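Local coordinates for protein putative tetR family transcription regulator (Shewanella loihica, PDB 3PPB) that probably binds DNA through an N-terminal helix-turn-helix domain and regulates transcription as a member of the TetR family, at residues A[48-51]-A[55-58]; A[15-20]-A[37-42]. One frame throughout, in Å; residues are numbered along the deposited sequence.

Both contacts belong to the N-terminal domain, which probably binds DNA, and their centres lie 12 Å apart. Contact 2 comes first along the chain, setting helix 10-24 against the end of helix 32-39, the first helix of the predicted helix-turn-helix; contact 1 follows, where helix 43-49, its second helix, ends and the chain turns back onto helix 53-74. The two meet through helix 10-24: Phe-50 CZ lies 3.8 Å from Leu-15 CG, and Leu-56 CD2 lies 3.9 Å from Ala-18 CB. An ethanediol, probably from the crystallisation liquor, is hydrogen-bonded to Glu-58 of contact 1 and also to Glu-117 N.

Contact 1: residues A[48-51]-A[55-58]. With EDO (1,2-ethanediol), chain I.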
loop_
_atom_site.group_PDB
_atom_site.type_symbol
_atom_site.label_atom_id
_atom_site.label_comp_id
_atom_site.label_asym_id
_atom_site.label_seq_id
_atom_site.Cartn_x
_atom_site.Cartn_y
_atom_site.Cartn_z
ATOM N N HIS A 48 1.534 -22.676 -22.622
ATOM C CA HIS A 48 0.600 -22.499 -23.732
ATOM C C HIS A 48 -0.351 -21.339 -23.425
ATOM O O HIS A 48 -0.410 -20.386 -24.203
ATOM C CB HIS A 48 -0.188 -23.791 -24.002
ATOM C CG HIS A 48 -1.320 -23.614 -24.974
ATOM N ND1 HIS A 48 -1.093 -23.420 -26.336
ATOM C CD2 HIS A 48 -2.655 -23.605 -24.750
ATOM C CE1 HIS A 48 -2.292 -23.299 -26.887
ATOM N NE2 HIS A 48 -3.263 -23.409 -25.975
ATOM N N HIS A 49 -1.055 -21.398 -22.277
ATOM C CA HIS A 49 -1.978 -20.345 -21.847
ATOM C C HIS A 49 -1.220 -19.105 -21.382
ATOM O O HIS A 49 -1.693 -17.993 -21.633
ATOM C CB HIS A 49 -2.915 -20.839 -20.728
ATOM C CG HIS A 49 -3.771 -22.019 -21.101
ATOM N ND1 HIS A 49 -3.660 -23.235 -20.435
ATOM C CD2 HIS A 49 -4.740 -22.129 -22.042
ATOM C CE1 HIS A 49 -4.559 -24.033 -20.987
ATOM N NE2 HIS A 49 -5.231 -23.414 -21.958
ATOM N N PHE A 50 -0.048 -19.273 -20.726
ATOM C CA PHE A 50 0.705 -18.122 -20.211
ATOM C C PHE A 50 2.187 -18.231 -20.606
ATOM O O PHE A 50 2.939 -18.938 -19.932
ATOM C CB PHE A 50 0.524 -17.995 -18.679
ATOM C CG PHE A 50 -0.922 -18.040 -18.222
ATOM C CD1 PHE A 50 -1.735 -16.910 -18.310
ATOM C CD2 PHE A 50 -1.472 -19.213 -17.715
ATOM C CE1 PHE A 50 -3.067 -16.949 -17.883
ATOM C CE2 PHE A 50 -2.810 -19.253 -17.298
ATOM C CZ PHE A 50 -3.595 -18.120 -17.381
ATOM N N PRO A 51 2.614 -17.532 -21.694
ATOM C CA PRO A 51 4.002 -17.674 -22.188
ATOM C C PRO A 51 5.107 -17.330 -21.181
ATOM O O PRO A 51 6.231 -17.824 -21.317
ATOM C CB PRO A 51 4.045 -16.727 -23.391
ATOM C CG PRO A 51 2.638 -16.676 -23.868
ATOM C CD PRO A 51 1.827 -16.669 -22.598
ATOM N N GLN A 55 3.233 -12.715 -17.573
ATOM C CA GLN A 55 1.918 -12.685 -18.228
ATOM C C GLN A 55 0.845 -13.339 -17.349
ATOM O O GLN A 55 -0.272 -12.825 -17.283
ATOM C CB GLN A 55 1.977 -13.352 -19.604
ATOM C CG GLN A 55 2.299 -12.325 -20.682
ATOM C CD GLN A 55 2.662 -12.950 -22.000
ATOM O OE1 GLN A 55 3.839 -13.171 -22.306
ATOM N NE2 GLN A 55 1.658 -13.205 -22.828
ATOM N N LEU A 56 1.194 -14.450 -16.651
ATOM C CA LEU A 56 0.284 -15.120 -15.728
ATOM C C LEU A 56 -0.086 -14.159 -14.583
ATOM O O LEU A 56 -1.269 -14.034 -14.265
ATOM C CB LEU A 56 0.910 -16.424 -15.199
ATOM C CG LEU A 56 0.182 -17.226 -14.095
ATOM C CD1 LEU A 56 -1.311 -17.468 -14.420
ATOM C CD2 LEU A 56 0.901 -18.567 -13.844
ATOM N N LEU A 57 0.905 -13.454 -13.999
ATOM C CA LEU A 57 0.638 -12.475 -12.938
ATOM C C LEU A 57 -0.266 -11.338 -13.456
ATOM O O LEU A 57 -1.179 -10.920 -12.750
ATOM C CB LEU A 57 1.944 -11.884 -12.349
ATOM C CG LEU A 57 1.761 -10.704 -11.359
ATOM C CD1 LEU A 57 0.990 -11.136 -10.134
ATOM C CD2 LEU A 57 3.091 -10.058 -10.985
ATOM N N GLU A 58 -0.002 -10.845 -14.676
ATOM C CA GLU A 58 -0.762 -9.736 -15.271
ATOM C C GLU A 58 -2.223 -10.135 -15.532
ATOM O O GLU A 58 -3.128 -9.353 -15.229
ATOM C CB GLU A 58 -0.089 -9.270 -16.562
ATOM C CG GLU A 58 1.220 -8.550 -16.301
ATOM C CD GLU A 58 2.055 -8.201 -17.519
ATOM O OE1 GLU A 58 1.655 -8.547 -18.653
ATOM O OE2 GLU A 58 3.115 -7.562 -17.335
HETATM C C1 EDO I . 4.406 -7.955 -13.847
HETATM O O1 EDO I . 3.831 -7.047 -14.791
HETATM C C2 EDO I . 5.779 -8.454 -14.274
HETATM O O2 EDO I . 6.519 -7.516 -15.071
#
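The CA atoms of Phe-50 and Leu-56 come within 5.4 Å of each other where the chain leaves helix 43-49 and turns back against the first turns of helix 53-74. Phe-50 is the first residue to drop out of helical geometry, at the end of the predicted helix-turn-helix of this TetR-type domain, whose second helix is 43-49. One face of its ring is turned to Leu-56: CD1 of the leucine stands over the middle of that face, 3.6 Å from the ring centroid and only 6° off the normal, a well-centred CH-pi contact. In Leu-56, chi1 (174°) sets CG anti to the backbone N, and chi2 (49°) then turns CD1 over the ring. Closer to the backbone, Leu-56 CB lies 3.8 Å from Phe-50 CB. Lys-11, Ile-14 and Leu-15 of helix 10-24 also touch the phenyl group, which is buried between helix 10-24 and helix 53-74.

Nearer the surface, the Gln-55 side chain crosses that of Pro-51 at about a right angle, its amide lying against the proline ring carbons. NE2 of Gln-55 lies 3.5 Å from Pro-51 CD, and the other end of the same amide, OE1, is 3.7 Å from Pro-51 CB. This is van der Waals contact, and no hydrogen bond joins the two segments. Further along helix 53-74, ethanediol O1 donates a 2.7 Å hydrogen bond to Glu-58 OE2, and ethanediol C1 lies 3.8 Å from Leu-57 CD2.

Contact 2: residues A[15-20]-A[37-42]; sequences LETALQ and REAGVA
Helix 10-24 passes the last turn of helix 32-39 with Thr-17 and Ala-39 closest, their CA atoms 5.6 Å apart, and segment 37-42 then leaves its helix at Gly-40. A single side chain, Thr-17, carries helix 10-24's share of the contact, and its two branches have different neighbours. The methyl CG2, held anti to the backbone N, reaches Glu-38 and approaches its CB to 3.3 Å, a tight approach for two carbons. The hydroxyl branch lies beside the backbone N instead and runs along Ala-39, with OG1 3.5 Å from Ala-39 CA and 3.7 Å from its CB. That oxygen is hydrogen-bonded to the carbonyl O of Ala-13 one turn earlier in its own helix, and no hydrogen bond joins it to Ala-39.

Here helix 10-24 of the TetR-type domain packs against the first helix of the predicted helix-turn-helix just before the turn. A Schellman motif closes that helix: Gly-40, with positive phi (84°), is its C-prime residue, and Val-41 N turns back to Ala-36 O. A weak bond of 3.0 Å runs from Gly-40 N to Arg-37 O. Beyond the glycine, Val-41 packs on Lys-10 and Ile-14, while Ala-42 takes the N-cap position of helix 43-49. Glu-38 bends at chi2 (-82°), carrying its carboxylate away from helix 10-24.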
loop_
_atom_site.group_PDB
_atom_site.type_symbol
_atom_site.label_atom_id
_atom_site.label_comp_id
_atom_site.label_asym_id
_atom_site.label_seq_id
_atom_site.Cartn_x
_atom_site.Cartn_y
_atom_site.Cartn_z
ATOM N N LEU A 15 -4.590 -20.436 -12.810
ATOM C CA LEU A 15 -4.895 -19.116 -12.249
ATOM C C LEU A 15 -5.142 -19.175 -10.732
ATOM O O LEU A 15 -4.512 -18.420 -9.999
ATOM C CB LEU A 15 -6.091 -18.504 -12.972
ATOM C CG LEU A 15 -5.803 -17.924 -14.346
ATOM C CD1 LEU A 15 -7.083 -17.809 -15.163
ATOM C CD2 LEU A 15 -5.117 -16.565 -14.243
ATOM N N GLU A 16 -5.982 -20.120 -10.265
ATOM C CA GLU A 16 -6.310 -20.346 -8.843
ATOM C C GLU A 16 -5.086 -20.774 -8.019
ATOM O O GLU A 16 -4.940 -20.339 -6.875
ATOM C CB GLU A 16 -7.396 -21.434 -8.704
ATOM C CG GLU A 16 -8.806 -20.954 -8.994
ATOM C CD GLU A 16 -9.894 -21.968 -8.704
ATOM O OE1 GLU A 16 -9.759 -22.724 -7.713
ATOM O OE2 GLU A 16 -10.901 -21.983 -9.448
ATOM N N THR A 17 -4.242 -21.664 -8.578
ATOM C CA THR A 17 -3.035 -22.168 -7.901
ATOM C C THR A 17 -2.008 -21.033 -7.828
ATOM O O THR A 17 -1.391 -20.858 -6.774
ATOM C CB THR A 17 -2.482 -23.435 -8.595
ATOM O OG1 THR A 17 -3.370 -24.545 -8.398
ATOM C CG2 THR A 17 -1.111 -23.814 -8.102
ATOM N N ALA A 18 -1.830 -20.270 -8.944
ATOM C CA ALA A 18 -0.926 -19.104 -9.018
ATOM C C ALA A 18 -1.301 -18.064 -7.962
ATOM O O ALA A 18 -0.413 -17.541 -7.284
ATOM C CB ALA A 18 -0.959 -18.474 -10.410
ATOM N N LEU A 19 -2.618 -17.785 -7.805
ATOM C CA LEU A 19 -3.117 -16.818 -6.822
ATOM C C LEU A 19 -2.664 -17.220 -5.422
ATOM O O LEU A 19 -2.087 -16.397 -4.712
ATOM C CB LEU A 19 -4.655 -16.691 -6.890
ATOM C CG LEU A 19 -5.324 -15.825 -5.802
ATOM C CD1 LEU A 19 -5.135 -14.330 -6.072
ATOM C CD2 LEU A 19 -6.797 -16.145 -5.688
ATOM N N GLN A 20 -2.891 -18.493 -5.045
ATOM C CA GLN A 20 -2.475 -19.032 -3.755
ATOM C C GLN A 20 -0.959 -18.879 -3.544
ATOM O O GLN A 20 -0.529 -18.372 -2.507
ATOM C CB GLN A 20 -2.874 -20.515 -3.630
ATOM C CG GLN A 20 -4.369 -20.760 -3.510
ATOM N N ARG A 37 2.611 -28.129 -11.171
ATOM C CA ARG A 37 2.447 -29.301 -10.308
ATOM C C ARG A 37 1.248 -29.153 -9.380
ATOM O O ARG A 37 0.375 -30.032 -9.366
ATOM C CB ARG A 37 3.715 -29.542 -9.475
ATOM C CG ARG A 37 3.677 -30.833 -8.639
ATOM C CD ARG A 37 4.939 -31.058 -7.823
ATOM N NE ARG A 37 5.194 -29.993 -6.844
ATOM C CZ ARG A 37 6.131 -29.062 -6.986
ATOM N NH1 ARG A 37 6.899 -29.042 -8.069
ATOM N NH2 ARG A 37 6.304 -28.139 -6.049
ATOM N N GLU A 38 1.195 -28.036 -8.619
ATOM C CA GLU A 38 0.105 -27.786 -7.685
ATOM C C GLU A 38 -1.244 -27.693 -8.428
ATOM O O GLU A 38 -2.258 -28.077 -7.854
ATOM C CB GLU A 38 0.372 -26.531 -6.847
ATOM C CG GLU A 38 1.561 -26.634 -5.911
ATOM C CD GLU A 38 1.278 -27.338 -4.604
ATOM O OE1 GLU A 38 1.153 -28.583 -4.612
ATOM O OE2 GLU A 38 1.196 -26.640 -3.567
ATOM N N ALA A 39 -1.250 -27.240 -9.700
ATOM C CA ALA A 39 -2.475 -27.130 -10.511
ATOM C C ALA A 39 -2.855 -28.488 -11.105
ATOM O O ALA A 39 -4.030 -28.726 -11.401
ATOM C CB ALA A 39 -2.301 -26.092 -11.628
ATOM N N GLY A 40 -1.860 -29.361 -11.254
ATOM C CA GLY A 40 -2.037 -30.686 -11.825
ATOM C C GLY A 40 -1.994 -30.643 -13.338
ATOM O O GLY A 40 -2.772 -31.338 -13.997
ATOM N N VAL A 41 -1.115 -29.776 -13.897
ATOM C CA VAL A 41 -0.905 -29.628 -15.344
ATOM C C VAL A 41 0.582 -29.784 -15.675
ATOM O O VAL A 41 1.437 -29.536 -14.823
ATOM C CB VAL A 41 -1.466 -28.307 -15.957
ATOM C CG1 VAL A 41 -2.987 -28.247 -15.860
ATOM C CG2 VAL A 41 -0.806 -27.064 -15.355
ATOM N N ALA A 42 0.881 -30.187 -16.924
ATOM C CA ALA A 42 2.251 -30.290 -17.416
ATOM C C ALA A 42 2.774 -28.874 -17.629
ATOM O O ALA A 42 1.984 -27.991 -17.982
ATOM C CB ALA A 42 2.287 -31.079 -18.716
#